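Local coordinates for protein arginyl-tRNA synthetase (PDB 3FNR) that catalyses the ATP-dependent attachment of L-arginine to tRNA(Arg), releasing AMP and diphosphate, at residues V54-T58 against L308-L313. The protein carries 1 engineered substitution. Residue numbers count along the deposited sequence, not the author numbering.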
loop_
_atom_site.group_PDB
_atom_site.type_symbol
_atom_site.label_atom_id
_atom_site.label_comp_id
_atom_site.label_asym_id
_atom_site.label_seq_id
_atom_site.Cartn_x
_atom_site.Cartn_y
_atom_site.Cartn_z
ATOM N N VAL A 54 1.609 1.705 0.250
ATOM C CA VAL A 54 1.488 1.698 1.719
ATOM C C VAL A 54 0.026 1.859 2.125
ATOM O O VAL A 54 -0.472 1.118 2.980
ATOM C CB VAL A 54 2.397 2.778 2.368
ATOM C CG1 VAL A 54 2.033 3.032 3.856
ATOM C CG2 VAL A 54 3.857 2.370 2.240
ATOM N N PHE A 55 -0.668 2.802 1.482
ATOM C CA PHE A 55 -2.100 2.999 1.714
ATOM C C PHE A 55 -2.907 1.725 1.433
ATOM O O PHE A 55 -3.742 1.325 2.249
ATOM C CB PHE A 55 -2.638 4.182 0.892
ATOM C CG PHE A 55 -4.044 4.603 1.263
ATOM C CD1 PHE A 55 -4.254 5.627 2.190
ATOM C CD2 PHE A 55 -5.157 3.998 0.667
ATOM C CE1 PHE A 55 -5.555 6.028 2.528
ATOM C CE2 PHE A 55 -6.465 4.392 1.009
ATOM C CZ PHE A 55 -6.657 5.404 1.937
ATOM N N GLY A 56 -2.654 1.084 0.293
ATOM C CA GLY A 56 -3.445 -0.090 -0.106
ATOM C C GLY A 56 -3.249 -1.299 0.783
ATOM O O GLY A 56 -4.199 -2.051 1.053
ATOM N N ASP A 57 -2.022 -1.495 1.246
ATOM C CA ASP A 57 -1.742 -2.654 2.091
ATOM C C ASP A 57 -2.342 -2.442 3.471
ATOM O O ASP A 57 -2.897 -3.372 4.058
ATOM C CB ASP A 57 -0.244 -2.928 2.204
ATOM C CG ASP A 57 0.039 -4.216 2.949
ATOM O OD1 ASP A 57 0.689 -4.162 4.012
ATOM O OD2 ASP A 57 -0.438 -5.279 2.492
ATOM N N THR A 58 -2.256 -1.209 3.970
ATOM C CA THR A 58 -2.846 -0.900 5.262
ATOM C C THR A 58 -4.360 -1.058 5.156
ATOM O O THR A 58 -4.956 -1.747 5.972
ATOM C CB THR A 58 -2.434 0.496 5.771
ATOM O OG1 THR A 58 -1.007 0.612 5.718
ATOM C CG2 THR A 58 -2.870 0.692 7.202
ATOM N N LEU A 308 8.818 4.057 6.692
ATOM C CA LEU A 308 8.074 4.174 5.426
ATOM C C LEU A 308 6.586 3.960 5.652
ATOM O O LEU A 308 5.755 4.751 5.190
ATOM C CB LEU A 308 8.577 3.171 4.376
ATOM C CG LEU A 308 8.036 3.433 2.962
ATOM C CD1 LEU A 308 9.047 4.175 2.120
ATOM C CD2 LEU A 308 7.650 2.142 2.279
ATOM N N ARG A 309 6.263 2.901 6.390
ATOM C CA ARG A 309 4.891 2.554 6.677
ATOM C C ARG A 309 4.197 3.629 7.516
ATOM O O ARG A 309 2.982 3.778 7.444
ATOM C CB ARG A 309 4.812 1.193 7.378
ATOM C CG ARG A 309 5.234 -0.030 6.532
ATOM C CD ARG A 309 4.450 -0.168 5.233
ATOM N NE ARG A 309 3.019 -0.391 5.453
ATOM C CZ ARG A 309 2.385 -1.543 5.254
ATOM N NH1 ARG A 309 3.046 -2.612 4.830
ATOM N NH2 ARG A 309 1.077 -1.628 5.489
ATOM N N TYR A 310 4.964 4.375 8.307
ATOM C CA TYR A 310 4.393 5.432 9.131
ATOM C C TYR A 310 4.188 6.702 8.320
ATOM O O TYR A 310 3.073 7.225 8.247
ATOM C CB TYR A 310 5.249 5.738 10.365
ATOM C CG TYR A 310 4.525 6.668 11.330
ATOM C CD1 TYR A 310 4.544 8.064 11.156
ATOM C CD2 TYR A 310 3.778 6.151 12.385
ATOM C CE1 TYR A 310 3.841 8.914 12.021
ATOM C CE2 TYR A 310 3.080 6.984 13.254
ATOM C CZ TYR A 310 3.113 8.358 13.066
ATOM O OH TYR A 310 2.421 9.164 13.939
ATOM N N ILE A 311 5.280 7.201 7.749
ATOM C CA ILE A 311 5.320 8.470 7.050
ATOM C C ILE A 311 4.282 8.501 5.943
ATOM O O ILE A 311 3.520 9.459 5.840
ATOM C CB ILE A 311 6.729 8.719 6.454
ATOM C CG1 ILE A 311 7.740 8.967 7.571
ATOM C CG2 ILE A 311 6.726 9.901 5.500
ATOM C CD1 ILE A 311 9.189 8.758 7.144
ATOM N N PHE A 312 4.216 7.426 5.155
ATOM C CA PHE A 312 3.352 7.402 3.976
ATOM C C PHE A 312 1.864 7.204 4.273
ATOM O O PHE A 312 1.026 7.294 3.376
ATOM C CB PHE A 312 3.889 6.418 2.926
ATOM C CG PHE A 312 5.063 6.960 2.152
ATOM C CD1 PHE A 312 4.867 7.622 0.948
ATOM C CD2 PHE A 312 6.354 6.860 2.653
ATOM C CE1 PHE A 312 5.939 8.144 0.235
ATOM C CE2 PHE A 312 7.433 7.392 1.948
ATOM C CZ PHE A 312 7.222 8.030 0.735
ATOM N N LEU A 313 1.549 6.953 5.541
ATOM C CA LEU A 313 0.173 6.820 5.996
ATOM C C LEU A 313 -0.296 8.044 6.783
ATOM O O LEU A 313 -1.479 8.172 7.082
ATOM C CB LEU A 313 0.046 5.579 6.871
ATOM C CG LEU A 313 -1.324 4.919 6.967
ATOM C CD1 LEU A 313 -1.645 4.174 5.671
ATOM C CD2 LEU A 313 -1.347 3.989 8.159
HETATM O O HOH W 1 1.230 1.532 6.858
#
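How a buried charge is paid for between helices distant in sequence is well illustrated where helix 50-65, which follows the HIGH motif of this class I synthetase, meets helix 305-311. Leu308 opens the contact modestly, its CD2 lying 3.8 Å from Val54 CG2. Arg309 follows and dominates the polar side. Its side chain runs past Val54 (Arg309 NE is 3.9 Å from Val54 CG1). Arg309 NH1 and NH2 both donate to Asp57 OD1, at 2.9 and 3.0 Å respectively, forming a salt bridge, while Arg309 NH2 also donates to Thr58 OG1 at 3.1 Å. Asp57 OD1 forms a second salt bridge with Arg61, on the same helix, and Arg309 NH1 donates a hydrogen bond to Ala158 O. Water 1 accepts from Arg309 NE (3.0 Å) and donates to Arg309 O (2.9 Å) and Thr58 OG1 (2.7 Å); Thr58 OG1 in turn donates to Val54 O, 2.8 Å away. Further on, Phe312 CB and Leu313 CD1 lie 4.0 and 4.3 Å from Val54 CG1, so Val54, whose CA-to-CB bond points toward segment 308-313, packs against all four residues. The buried Asp57 carboxylate is thus balanced by two arginines, and Thr58, water 1 and Ala158 O satisfy further guanidinium hydrogens, which probably makes the ion pair affordable beside apolar contacts joining helix 50-65 to helix 305-311 and the residues that follow it.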